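Local coordinates for protein beta-galacturonidase (Eisenbergiella tayi, PDB 6NCW) that hydrolyses beta-galacturonides as a family 2 glycoside hydrolase, and may also have the beta-glucuronidase activity of its relatives, at residues Ile172-Leu177 against Ala235-Ala240; His295-Ile300 against Asp324-Leu329; Asp99-Asp104 against Glu149-Trp154; Ala33-Pro38 against Glu44-Thr49. All coordinates share one frame; numbering follows the deposited sequence.

Contact 1 of 4, residues Ile172-Leu177 against Ala235-Ala240; sequences ICVRNL and AVLRTA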
loop_
_atom_site.group_PDB
_atom_site.type_symbol
_atom_site.label_atom_id
_atom_site.label_comp_id
_atom_site.label_asym_id
_atom_site.label_seq_id
_atom_site.Cartn_x
_atom_site.Cartn_y
_atom_site.Cartn_z
ATOM N N ILE A 172 -26.041 -9.626 48.088
ATOM C CA ILE A 172 -25.249 -8.431 48.308
ATOM C C ILE A 172 -24.160 -8.755 49.304
ATOM O O ILE A 172 -24.404 -9.456 50.290
ATOM C CB ILE A 172 -26.116 -7.266 48.818
ATOM C CG1 ILE A 172 -27.315 -7.103 47.905
ATOM C CG2 ILE A 172 -25.318 -5.984 48.847
ATOM C CD1 ILE A 172 -27.982 -5.813 48.078
ATOM N N CYS A 173 -22.967 -8.232 49.053
ATOM C CA CYS A 173 -21.819 -8.421 49.919
ATOM C C CYS A 173 -21.479 -7.092 50.585
ATOM O O CYS A 173 -21.309 -6.080 49.898
ATOM C CB CYS A 173 -20.638 -8.942 49.105
ATOM S SG CYS A 173 -19.266 -9.465 50.073
ATOM N N VAL A 174 -21.407 -7.085 51.917
ATOM C CA VAL A 174 -21.115 -5.876 52.683
ATOM C C VAL A 174 -19.821 -6.094 53.450
ATOM O O VAL A 174 -19.600 -7.161 54.033
ATOM C CB VAL A 174 -22.260 -5.501 53.647
ATOM C CG1 VAL A 174 -22.129 -4.045 54.089
ATOM C CG2 VAL A 174 -23.608 -5.734 52.992
ATOM N N ARG A 175 -18.962 -5.082 53.438
ATOM C CA ARG A 175 -17.695 -5.122 54.151
ATOM C C ARG A 175 -17.717 -4.051 55.232
ATOM O O ARG A 175 -17.966 -2.871 54.947
ATOM C CB ARG A 175 -16.517 -4.913 53.200
ATOM C CG ARG A 175 -15.146 -4.953 53.857
ATOM C CD ARG A 175 -14.100 -5.092 52.773
ATOM N NE ARG A 175 -12.743 -4.783 53.207
ATOM C CZ ARG A 175 -11.691 -4.786 52.384
ATOM N NH1 ARG A 175 -11.852 -5.089 51.095
ATOM N NH2 ARG A 175 -10.480 -4.493 52.841
ATOM N N ASN A 176 -17.475 -4.467 56.468
ATOM C CA ASN A 176 -17.383 -3.567 57.608
ATOM C C ASN A 176 -15.914 -3.240 57.827
ATOM O O ASN A 176 -15.092 -4.148 57.982
ATOM C CB ASN A 176 -17.998 -4.214 58.851
ATOM C CG ASN A 176 -17.796 -3.385 60.111
ATOM O OD1 ASN A 176 -17.712 -2.156 60.066
ATOM N ND2 ASN A 176 -17.702 -4.061 61.241
ATOM N N LEU A 177 -15.575 -1.956 57.793
ATOM C CA LEU A 177 -14.208 -1.526 58.068
ATOM C C LEU A 177 -14.001 -1.115 59.523
ATOM O O LEU A 177 -12.866 -0.812 59.912
ATOM C CB LEU A 177 -13.821 -0.361 57.143
ATOM C CG LEU A 177 -13.971 -0.601 55.632
ATOM C CD1 LEU A 177 -14.033 0.721 54.911
ATOM C CD2 LEU A 177 -12.826 -1.451 55.085
ATOM N N ALA A 235 -28.992 -0.762 45.534
ATOM C CA ALA A 235 -28.913 -1.215 46.912
ATOM C C ALA A 235 -28.430 -0.056 47.772
ATOM O O ALA A 235 -27.344 0.485 47.535
ATOM C CB ALA A 235 -27.985 -2.424 47.046
ATOM N N VAL A 236 -29.231 0.327 48.767
ATOM C CA VAL A 236 -28.861 1.390 49.700
ATOM C C VAL A 236 -28.645 0.763 51.074
ATOM O O VAL A 236 -29.547 0.122 51.625
ATOM C CB VAL A 236 -29.912 2.510 49.738
ATOM C CG1 VAL A 236 -29.507 3.597 50.743
ATOM C CG2 VAL A 236 -30.077 3.117 48.345
ATOM N N LEU A 237 -27.433 0.905 51.598
ATOM C CA LEU A 237 -27.101 0.465 52.942
ATOM C C LEU A 237 -27.397 1.591 53.928
ATOM O O LEU A 237 -26.966 2.733 53.721
ATOM C CB LEU A 237 -25.631 0.060 53.023
ATOM C CG LEU A 237 -25.049 -0.278 54.401
ATOM C CD1 LEU A 237 -25.549 -1.609 54.936
ATOM C CD2 LEU A 237 -23.522 -0.271 54.340
ATOM N N ARG A 238 -28.151 1.268 54.983
ATOM C CA ARG A 238 -28.448 2.196 56.073
ATOM C C ARG A 238 -27.977 1.596 57.388
ATOM O O ARG A 238 -28.350 0.469 57.723
ATOM C CB ARG A 238 -29.941 2.506 56.158
ATOM C CG ARG A 238 -30.443 3.361 55.015
ATOM C CD ARG A 238 -31.958 3.487 55.037
ATOM N NE ARG A 238 -32.466 3.931 53.740
ATOM C CZ ARG A 238 -32.656 5.203 53.406
ATOM N NH1 ARG A 238 -32.391 6.169 54.281
ATOM N NH2 ARG A 238 -33.116 5.507 52.200
ATOM N N THR A 239 -27.158 2.353 58.124
ATOM C CA THR A 239 -26.708 2.013 59.466
ATOM C C THR A 239 -27.328 2.988 60.473
ATOM O O THR A 239 -28.377 3.595 60.204
ATOM C CB THR A 239 -25.173 2.027 59.522
ATOM O OG1 THR A 239 -24.701 3.368 59.320
ATOM C CG2 THR A 239 -24.578 1.115 58.464
ATOM N N ALA A 240 -26.671 3.147 61.623
ATOM C CA ALA A 240 -27.040 4.168 62.605
ATOM C C ALA A 240 -26.598 5.566 62.152
ATOM O O ALA A 240 -27.423 6.458 61.924
ATOM C CB ALA A 240 -26.432 3.842 63.939
#
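Ile172 and Val174 face Ala235 and Leu237 across the core of an immunoglobulin-like beta-sandwich, the first pair on strand 165-176 of one sheet, the second on strand 227-238 of the other. No backbone bond links the segments; methyl groups alone make the junction. CG1 of Ile172 is anti to the carbonyl carbon (chi1 -51°), and the extended chain beyond it carries CD1 over to CB of Ala235, 3.5 Å away. The small methyl of alanine suits the long reach of the isoleucine, since one long and one short side chain together fill the gap between the sheets. Further along, Val174 and Leu237 divide the span more evenly and meet tip to tip. Beta-branched valine and isoleucine fit a strand well and offer a broad apolar face to the interior. Val186, on strand 182-190, touches both Ile172 and Leu237, while Leu152 and Phe210, from the two strands flanking 165-176, lie against Val174. Leu237 sends CG anti to its own nitrogen (chi1 173°), and of its two methyls CD2 carries the chain onward, coming to rest 4.0 Å from CG1 of Val174.

Contact 2 of 4, residues His295-Ile300 against Asp324-Leu329; sequences HDLMLI and DEQGIL
Leu297 divides its two methyls between Gln326 and Ile328. Its CD2 meets CD1 of Ile328 at 3.6 Å, an ordinary apolar contact, whereas CD1 lies 3.7 Å from NE2 of Gln326, packing against the amide end of a polar chain. The leucine passes both partners at a slant, and its forked end lets a single residue touch two. Ile328 reaches it through a straight chain: CG1 is anti to the carbonyl carbon (chi1 -64°) and CD1 continues outward from there.

In the next shell, the Gln326 amide is held at both atoms. NE2 donates to the backbone O of Leu322, in the preceding turn of its own helix, while OE1 accepts from Lys301 NZ and Gln294 NE2, both belonging to helix 290-302, so the glutamine ties the two helices together by polar bonds beside the apolar contact. Phe319, Leu322 and Ile308 also lie against Leu297.

Farther out is the TIM barrel itself. Helix 317-326 finishes in a Schellman motif, where Gly327 takes a positive phi (76°) that glycine adopts easily, and the chain then swings through Ile328 into barrel strand 329-333. The same corner faces a neighbouring subunit, whose Gln36 donates through NE2 to the backbone O of Glu325.

The leucine methyl abuts the nitrogen end of a buried amide, and because NE2 of Gln326 already bonds to Leu322 and OE1 to Lys301 and Gln294, this apolar neighbour probably costs little.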
loop_
_atom_site.group_PDB
_atom_site.type_symbol
_atom_site.label_atom_id
_atom_site.label_comp_id
_atom_site.label_asym_id
_atom_site.label_seq_id
_atom_site.Cartn_x
_atom_site.Cartn_y
_atom_site.Cartn_z
ATOM N N HIS A 295 -17.326 2.180 17.585
ATOM C CA HIS A 295 -17.008 2.065 16.164
ATOM C C HIS A 295 -16.850 0.599 15.753
ATOM O O HIS A 295 -17.435 0.162 14.755
ATOM C CB HIS A 295 -15.748 2.857 15.832
ATOM C CG HIS A 295 -15.547 3.050 14.368
ATOM N ND1 HIS A 295 -14.682 2.277 13.623
ATOM C CD2 HIS A 295 -16.146 3.893 13.496
ATOM C CE1 HIS A 295 -14.730 2.660 12.360
ATOM N NE2 HIS A 295 -15.624 3.626 12.252
ATOM N N ASP A 296 -16.081 -0.180 16.527
ATOM C CA ASP A 296 -16.015 -1.625 16.307
ATOM C C ASP A 296 -17.407 -2.257 16.346
ATOM O O ASP A 296 -17.750 -3.083 15.490
ATOM C CB ASP A 296 -15.119 -2.306 17.345
ATOM C CG ASP A 296 -13.616 -2.112 17.077
ATOM O OD1 ASP A 296 -13.230 -1.382 16.129
ATOM O OD2 ASP A 296 -12.812 -2.686 17.858
ATOM N N LEU A 297 -18.214 -1.910 17.355
ATOM C CA LEU A 297 -19.510 -2.565 17.488
ATOM C C LEU A 297 -20.397 -2.275 16.283
ATOM O O LEU A 297 -21.122 -3.164 15.817
ATOM C CB LEU A 297 -20.189 -2.152 18.796
ATOM C CG LEU A 297 -19.577 -2.888 19.989
ATOM C CD1 LEU A 297 -20.147 -2.446 21.336
ATOM C CD2 LEU A 297 -19.760 -4.378 19.783
ATOM N N MET A 298 -20.317 -1.057 15.735
ATOM C CA MET A 298 -21.124 -0.721 14.565
ATOM C C MET A 298 -20.663 -1.471 13.319
ATOM O O MET A 298 -21.496 -1.850 12.491
ATOM C CB MET A 298 -21.113 0.797 14.332
ATOM C CG MET A 298 -21.827 1.560 15.438
ATOM S SD MET A 298 -22.047 3.326 15.120
ATOM C CE MET A 298 -20.337 3.897 14.847
ATOM N N LEU A 299 -19.355 -1.713 13.168
ATOM C CA LEU A 299 -18.912 -2.554 12.068
ATOM C C LEU A 299 -19.403 -3.980 12.261
ATOM O O LEU A 299 -19.940 -4.597 11.332
ATOM C CB LEU A 299 -17.386 -2.517 11.944
ATOM C CG LEU A 299 -16.790 -1.161 11.584
ATOM C CD1 LEU A 299 -15.231 -1.195 11.606
ATOM C CD2 LEU A 299 -17.296 -0.711 10.220
ATOM N N ILE A 300 -19.274 -4.493 13.485
ATOM C CA ILE A 300 -19.688 -5.861 13.779
ATOM C C ILE A 300 -21.192 -6.035 13.555
ATOM O O ILE A 300 -21.637 -7.040 12.981
ATOM C CB ILE A 300 -19.238 -6.221 15.210
ATOM C CG1 ILE A 300 -17.692 -6.314 15.247
ATOM C CG2 ILE A 300 -19.897 -7.482 15.691
ATOM C CD1 ILE A 300 -17.094 -6.466 16.656
ATOM N N ASP A 324 -24.566 -5.125 26.375
ATOM C CA ASP A 324 -25.851 -5.166 27.084
ATOM C C ASP A 324 -26.886 -4.269 26.420
ATOM O O ASP A 324 -28.003 -4.706 26.123
ATOM C CB ASP A 324 -25.674 -4.732 28.543
ATOM C CG ASP A 324 -24.837 -5.691 29.348
ATOM O OD1 ASP A 324 -24.691 -6.864 28.933
ATOM O OD2 ASP A 324 -24.309 -5.261 30.401
ATOM N N GLU A 325 -26.529 -2.992 26.195
ATOM C CA GLU A 325 -27.451 -2.016 25.614
ATOM C C GLU A 325 -27.839 -2.330 24.176
ATOM O O GLU A 325 -28.898 -1.877 23.732
ATOM C CB GLU A 325 -26.844 -0.610 25.661
ATOM C CG GLU A 325 -26.724 -0.080 27.071
ATOM C CD GLU A 325 -26.010 1.253 27.162
ATOM O OE1 GLU A 325 -25.370 1.499 28.204
ATOM O OE2 GLU A 325 -26.100 2.064 26.216
ATOM N N GLN A 326 -27.016 -3.071 23.427
ATOM C CA GLN A 326 -27.310 -3.313 22.019
ATOM C C GLN A 326 -27.735 -4.749 21.731
ATOM O O GLN A 326 -28.003 -5.084 20.576
ATOM C CB GLN A 326 -26.103 -2.903 21.159
ATOM C CG GLN A 326 -25.909 -1.373 21.163
ATOM C CD GLN A 326 -24.602 -0.881 20.491
ATOM O OE1 GLN A 326 -24.615 -0.425 19.358
ATOM N NE2 GLN A 326 -23.501 -0.925 21.221
ATOM N N GLY A 327 -27.853 -5.593 22.748
ATOM C CA GLY A 327 -28.356 -6.937 22.532
ATOM C C GLY A 327 -27.355 -7.868 21.896
ATOM O O GLY A 327 -27.746 -8.792 21.182
ATOM N N ILE A 328 -26.067 -7.644 22.125
ATOM C CA ILE A 328 -25.008 -8.464 21.545
ATOM C C ILE A 328 -24.622 -9.526 22.569
ATOM O O ILE A 328 -24.321 -9.197 23.716
ATOM C CB ILE A 328 -23.803 -7.590 21.142
ATOM C CG1 ILE A 328 -24.215 -6.615 20.026
ATOM C CG2 ILE A 328 -22.623 -8.451 20.697
ATOM C CD1 ILE A 328 -23.214 -5.514 19.738
ATOM N N LEU A 329 -24.650 -10.798 22.167
ATOM C CA LEU A 329 -24.307 -11.889 23.071
ATOM C C LEU A 329 -22.794 -12.023 23.215
ATOM O O LEU A 329 -22.044 -11.872 22.249
ATOM C CB LEU A 329 -24.909 -13.201 22.563
ATOM C CG LEU A 329 -26.443 -13.173 22.466
ATOM C CD1 LEU A 329 -26.952 -14.282 21.567
ATOM C CD2 LEU A 329 -27.046 -13.266 23.866
#

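Contact 3 of 4, residues Asp99-Asp104 against Glu149-Trp154; sequences DVVLKD and EAYLSW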
loop_
_atom_site.group_PDB
_atom_site.type_symbol
_atom_site.label_atom_id
_atom_site.label_comp_id
_atom_site.label_asym_id
_atom_site.label_seq_id
_atom_site.Cartn_x
_atom_site.Cartn_y
_atom_site.Cartn_z
ATOM N N ASP A 99 -8.903 -3.623 43.681
ATOM C CA ASP A 99 -9.013 -2.401 44.471
ATOM C C ASP A 99 -8.019 -2.399 45.630
ATOM O O ASP A 99 -7.502 -3.439 46.047
ATOM C CB ASP A 99 -10.456 -2.166 44.988
ATOM C CG ASP A 99 -10.910 -3.186 46.053
ATOM O OD1 ASP A 99 -10.090 -3.948 46.604
ATOM O OD2 ASP A 99 -12.126 -3.216 46.341
ATOM N N VAL A 100 -7.756 -1.194 46.132
ATOM C CA VAL A 100 -6.973 -0.962 47.339
ATOM C C VAL A 100 -7.857 -0.193 48.303
ATOM O O VAL A 100 -8.467 0.814 47.919
ATOM C CB VAL A 100 -5.686 -0.172 47.048
ATOM C CG1 VAL A 100 -4.930 0.111 48.336
ATOM C CG2 VAL A 100 -4.814 -0.929 46.061
ATOM N N VAL A 101 -7.940 -0.671 49.541
ATOM C CA VAL A 101 -8.737 -0.036 50.585
ATOM C C VAL A 101 -7.799 0.457 51.680
ATOM O O VAL A 101 -6.942 -0.292 52.156
ATOM C CB VAL A 101 -9.793 -0.998 51.150
ATOM C CG1 VAL A 101 -10.525 -0.338 52.309
ATOM C CG2 VAL A 101 -10.769 -1.401 50.042
ATOM N N LEU A 102 -7.957 1.721 52.065
ATOM C CA LEU A 102 -7.063 2.369 53.015
ATOM C C LEU A 102 -7.873 2.965 54.150
ATOM O O LEU A 102 -8.802 3.743 53.911
ATOM C CB LEU A 102 -6.236 3.464 52.349
ATOM C CG LEU A 102 -5.104 2.930 51.486
ATOM C CD1 LEU A 102 -4.296 4.079 50.927
ATOM C CD2 LEU A 102 -4.245 1.985 52.310
ATOM N N LYS A 103 -7.500 2.623 55.377
ATOM C CA LYS A 103 -8.266 3.024 56.544
ATOM C C LYS A 103 -7.726 4.330 57.106
ATOM O O LYS A 103 -6.515 4.480 57.295
ATOM C CB LYS A 103 -8.241 1.921 57.602
ATOM C CG LYS A 103 -9.167 0.759 57.266
ATOM C CD LYS A 103 -8.903 -0.457 58.144
ATOM C CE LYS A 103 -10.037 -1.464 58.029
ATOM N NZ LYS A 103 -9.822 -2.665 58.882
ATOM N N ASP A 104 -8.633 5.288 57.292
ATOM C CA ASP A 104 -8.427 6.494 58.092
ATOM C C ASP A 104 -7.105 7.191 57.752
ATOM O O ASP A 104 -6.175 7.268 58.557
ATOM C CB ASP A 104 -8.524 6.131 59.577
ATOM C CG ASP A 104 -8.549 7.348 60.479
ATOM O OD1 ASP A 104 -7.567 7.543 61.225
ATOM O OD2 ASP A 104 -9.540 8.110 60.431
ATOM N N GLU A 149 -17.923 3.858 57.499
ATOM C CA GLU A 149 -17.580 2.712 58.329
ATOM C C GLU A 149 -17.785 1.383 57.618
ATOM O O GLU A 149 -17.138 0.398 57.989
ATOM C CB GLU A 149 -18.402 2.738 59.625
ATOM C CG GLU A 149 -18.004 3.861 60.568
ATOM C CD GLU A 149 -16.573 3.709 61.068
ATOM O OE1 GLU A 149 -16.382 3.062 62.123
ATOM O OE2 GLU A 149 -15.640 4.222 60.400
ATOM N N ALA A 150 -18.652 1.338 56.606
ATOM C CA ALA A 150 -18.935 0.108 55.872
ATOM C C ALA A 150 -19.461 0.463 54.487
ATOM O O ALA A 150 -20.002 1.552 54.273
ATOM C CB ALA A 150 -19.945 -0.769 56.617
ATOM N N TYR A 151 -19.314 -0.480 53.548
ATOM C CA TYR A 151 -19.695 -0.216 52.165
ATOM C C TYR A 151 -20.126 -1.498 51.460
ATOM O O TYR A 151 -19.795 -2.612 51.874
ATOM C CB TYR A 151 -18.550 0.445 51.387
ATOM C CG TYR A 151 -17.363 -0.455 51.106
ATOM C CD1 TYR A 151 -17.215 -1.090 49.866
ATOM C CD2 TYR A 151 -16.379 -0.653 52.066
ATOM C CE1 TYR A 151 -16.124 -1.911 49.601
ATOM C CE2 TYR A 151 -15.287 -1.468 51.812
ATOM C CZ TYR A 151 -15.165 -2.091 50.579
ATOM O OH TYR A 151 -14.075 -2.892 50.343
ATOM N N LEU A 152 -20.864 -1.310 50.371
ATOM C CA LEU A 152 -21.347 -2.409 49.541
ATOM C C LEU A 152 -20.255 -2.813 48.548
ATOM O O LEU A 152 -19.908 -2.047 47.645
ATOM C CB LEU A 152 -22.628 -1.985 48.830
ATOM C CG LEU A 152 -23.740 -1.670 49.840
ATOM C CD1 LEU A 152 -25.043 -1.260 49.181
ATOM C CD2 LEU A 152 -23.958 -2.880 50.734
ATOM N N SER A 153 -19.725 -4.027 48.711
ATOM C CA SER A 153 -18.641 -4.520 47.869
ATOM C C SER A 153 -19.132 -4.973 46.486
ATOM O O SER A 153 -18.466 -4.712 45.478
ATOM C CB SER A 153 -17.922 -5.650 48.599
ATOM O OG SER A 153 -17.149 -6.418 47.700
ATOM N N TRP A 154 -20.280 -5.644 46.407
ATOM C CA TRP A 154 -20.904 -6.006 45.135
ATOM C C TRP A 154 -22.344 -6.441 45.394
ATOM O O TRP A 154 -22.729 -6.713 46.535
ATOM C CB TRP A 154 -20.136 -7.122 44.395
ATOM C CG TRP A 154 -19.798 -8.390 45.200
ATOM C CD1 TRP A 154 -18.594 -8.696 45.765
ATOM C CD2 TRP A 154 -20.669 -9.504 45.498
ATOM N NE1 TRP A 154 -18.657 -9.909 46.403
ATOM C CE2 TRP A 154 -19.915 -10.432 46.246
ATOM C CE3 TRP A 154 -22.013 -9.797 45.217
ATOM C CZ2 TRP A 154 -20.455 -11.640 46.711
ATOM C CZ3 TRP A 154 -22.547 -11.004 45.675
ATOM C CH2 TRP A 154 -21.768 -11.906 46.420
HETATM O O HOH W 1 -14.110 -4.151 47.669
#
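Tyr151 takes a first torsion of 70°, which sets CG between its backbone nitrogen and carbonyl carbon and swings the ring out toward Val101. The valine meets it from the opposite direction: with CG1 anti to the backbone nitrogen (chi1 175°), CG2 is left to come within 3.6 Å of Tyr151 OH, approaching the ring obliquely. Asp99, also turned by its first torsion (69°) between its nitrogen and carbonyl carbon, points its carboxylate to the same end of the tyrosine. Its OD2 stays 4.5 Å from Tyr151 OH, and an ordered water spans that gap. The water donates a 2.6 Å hydrogen bond to Asp99 OD2 and makes another of 3.0 Å with Tyr151 OH, sitting at the ring's edge and in its plane.

This is a meeting of two domains. Strand 98-105 is the outermost strand of a four-stranded sheet in the N-terminal beta-sandwich that family 2 enzymes carry ahead of the barrel, and strand 150-162 borders a three-stranded sheet of the immunoglobulin-like domain. A tyrosine suits such a border, being long enough to cross between the backbones, with CA of Tyr151 11.1 Å from CA of Val101, and tipped by a hydroxyl that water can reach.

Second-shell groups steady both sides. Arg69, on strand 68-72, forms a salt bridge through NE with Asp99 OD2, so that oxygen accepts from a cation as well as from water; the arginine also touches Val101 and the tyrosine. Arg175 and Asp245 pack on Tyr151, and Leu177 lies against Val101.

Contact 4 of 4, residues Ala33-Pro38 against Glu44-Thr49; sequences AVIQAP and ENYPDT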
loop_
_atom_site.group_PDB
_atom_site.type_symbol
_atom_site.label_atom_id
_atom_site.label_comp_id
_atom_site.label_asym_id
_atom_site.label_seq_id
_atom_site.Cartn_x
_atom_site.Cartn_y
_atom_site.Cartn_z
ATOM N N ALA A 33 13.459 10.879 31.323
ATOM C CA ALA A 33 12.496 11.944 31.076
ATOM C C ALA A 33 11.165 11.632 31.751
ATOM O O ALA A 33 10.652 10.511 31.656
ATOM C CB ALA A 33 12.283 12.110 29.569
ATOM N N VAL A 34 10.606 12.620 32.439
ATOM C CA VAL A 34 9.226 12.536 32.904
ATOM C C VAL A 34 8.334 13.152 31.829
ATOM O O VAL A 34 8.542 14.295 31.412
ATOM C CB VAL A 34 9.047 13.236 34.258
ATOM C CG1 VAL A 34 7.592 13.179 34.690
ATOM C CG2 VAL A 34 9.927 12.569 35.309
ATOM N N ILE A 35 7.360 12.386 31.349
ATOM C CA ILE A 35 6.448 12.884 30.329
ATOM C C ILE A 35 5.026 12.823 30.884
ATOM O O ILE A 35 4.742 12.119 31.852
ATOM C CB ILE A 35 6.576 12.108 28.994
ATOM C CG1 ILE A 35 6.068 10.685 29.126
ATOM C CG2 ILE A 35 8.042 12.033 28.563
ATOM C CD1 ILE A 35 5.024 10.305 28.098
ATOM N N GLN A 36 4.127 13.589 30.273
ATOM C CA GLN A 36 2.722 13.573 30.672
ATOM C C GLN A 36 1.986 12.582 29.780
ATOM O O GLN A 36 1.870 12.785 28.568
ATOM C CB GLN A 36 2.122 14.972 30.590
ATOM C CG GLN A 36 2.751 15.939 31.605
ATOM C CD GLN A 36 2.309 17.364 31.382
ATOM O OE1 GLN A 36 2.732 18.002 30.417
ATOM N NE2 GLN A 36 1.423 17.861 32.251
ATOM N N ALA A 37 1.500 11.512 30.380
ATOM C CA ALA A 37 0.944 10.397 29.654
ATOM C C ALA A 37 -0.548 10.266 29.935
ATOM O O ALA A 37 -1.006 10.600 31.033
ATOM C CB ALA A 37 1.654 9.096 30.041
ATOM N N PRO A 38 -1.336 9.798 28.966
ATOM C CA PRO A 38 -2.769 9.588 29.217
ATOM C C PRO A 38 -3.054 8.342 30.049
ATOM O O PRO A 38 -2.418 7.296 29.897
ATOM C CB PRO A 38 -3.350 9.445 27.807
ATOM C CG PRO A 38 -2.207 8.905 26.990
ATOM C CD PRO A 38 -0.975 9.578 27.550
ATOM N N GLU A 44 3.115 1.577 24.889
ATOM C CA GLU A 44 3.574 1.242 23.543
ATOM C C GLU A 44 3.053 2.228 22.508
ATOM O O GLU A 44 3.578 2.284 21.396
ATOM C CB GLU A 44 3.163 -0.183 23.163
ATOM C CG GLU A 44 4.003 -1.255 23.847
ATOM C CD GLU A 44 3.434 -1.684 25.196
ATOM O OE1 GLU A 44 2.572 -0.960 25.768
ATOM O OE2 GLU A 44 3.839 -2.764 25.683
ATOM N N ASN A 45 2.057 3.019 22.859
ATOM C CA ASN A 45 1.555 4.084 22.013
ATOM C C ASN A 45 2.227 5.424 22.280
ATOM O O ASN A 45 1.948 6.383 21.551
ATOM C CB ASN A 45 0.041 4.195 22.217
ATOM C CG ASN A 45 -0.651 2.869 21.972
ATOM O OD1 ASN A 45 -1.456 2.418 22.782
ATOM N ND2 ASN A 45 -0.286 2.206 20.855
ATOM N N TYR A 46 3.104 5.520 23.319
ATOM C CA TYR A 46 3.787 6.813 23.428
ATOM C C TYR A 46 5.069 6.768 22.609
ATOM O O TYR A 46 5.764 5.748 22.611
ATOM C CB TYR A 46 4.140 7.168 24.881
ATOM C CG TYR A 46 3.115 6.832 25.936
ATOM C CD1 TYR A 46 3.518 6.629 27.251
ATOM C CD2 TYR A 46 1.743 6.743 25.645
ATOM C CE1 TYR A 46 2.611 6.321 28.240
ATOM C CE2 TYR A 46 0.808 6.435 26.649
ATOM C CZ TYR A 46 1.263 6.231 27.945
ATOM O OH TYR A 46 0.393 5.923 28.968
ATOM N N PRO A 47 5.393 7.850 21.895
ATOM C CA PRO A 47 6.553 7.811 20.988
ATOM C C PRO A 47 7.841 7.216 21.565
ATOM O O PRO A 47 8.495 6.434 20.869
ATOM C CB PRO A 47 6.707 9.290 20.617
ATOM C CG PRO A 47 5.292 9.752 20.536
ATOM C CD PRO A 47 4.604 9.082 21.710
ATOM N N ASP A 48 8.220 7.527 22.806
ATOM C CA ASP A 48 9.523 7.105 23.317
ATOM C C ASP A 48 9.521 5.698 23.906
ATOM O O ASP A 48 10.587 5.194 24.276
ATOM C CB ASP A 48 10.026 8.110 24.365
ATOM C CG ASP A 48 10.110 9.519 23.806
ATOM O OD1 ASP A 48 10.915 9.734 22.880
ATOM O OD2 ASP A 48 9.342 10.394 24.251
ATOM N N THR A 49 8.364 5.045 23.985
ATOM C CA THR A 49 8.287 3.720 24.576
ATOM C C THR A 49 7.529 2.739 23.669
ATOM O O THR A 49 7.051 1.707 24.136
ATOM C CB THR A 49 7.663 3.817 25.973
ATOM O OG1 THR A 49 6.540 4.701 25.949
ATOM C CG2 THR A 49 8.668 4.398 26.980
#
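Tyr46 OH stands 3.3 Å from Pro38 O and is hydrogen-bonded to the hydroxyl of Tyr58, a partner on strand 55-63 that fixes the far end of the ring. The rest of the ring is met by three side chains of strand 35-39. CB of Ala37 comes nearest, 3.4 Å from Tyr46 CE1, and the ring can settle this close to the strand because alanine offers nothing longer than a methyl. Pro38 approaches from another direction, its CD 3.7 Å from Tyr46 CE2. Ile35 reaches CD1 to 4.1 Å from Tyr46 CD1, having put CG1 between its nitrogen and carbonyl carbon (chi1 69°). All three contacts are oblique to the ring.

Here a loop folds back over the edge strand of a six-stranded antiparallel sheet in the N-terminal beta-sandwich. A backbone bond of 3.0 Å from Thr49 N to Tyr46 O closes the turn that follows the tyrosine, while Phe23 of the adjacent strand stacks edge-to-face with its ring. Met298 of a neighbouring subunit also packs on Tyr46, and Gln294 of that subunit lies against Pro38.

The chemistry suits a loop held at a subunit border: broad apolar contact along the ring supplies the packing, and the hydroxyl's bond to Tyr58 satisfies a polar group that would otherwise be costly to bury.

How the contacts relate
Contacts 1, 2 and 4 are buried, while contact 3, at a seam between domains, is partly buried and the one bridged by an ordered water. Contacts 1 and 3 adjoin: strands 165-176 and 150-162 are neighbours in one sheet, so one side of that sheet faces the sandwich interior and takes hydrocarbon, and the other meets the N-terminal domain with a tyrosine, a valine and a carboxylate. Contacts 2 and 4, about 13 Å apart at their nearest atoms within the chain, both touch a second subunit. Contact 2 packs a leucine of one barrel helix on an amide at the end of the next and on the isoleucine that follows it; contact 4 packs a loop tyrosine on an edge strand.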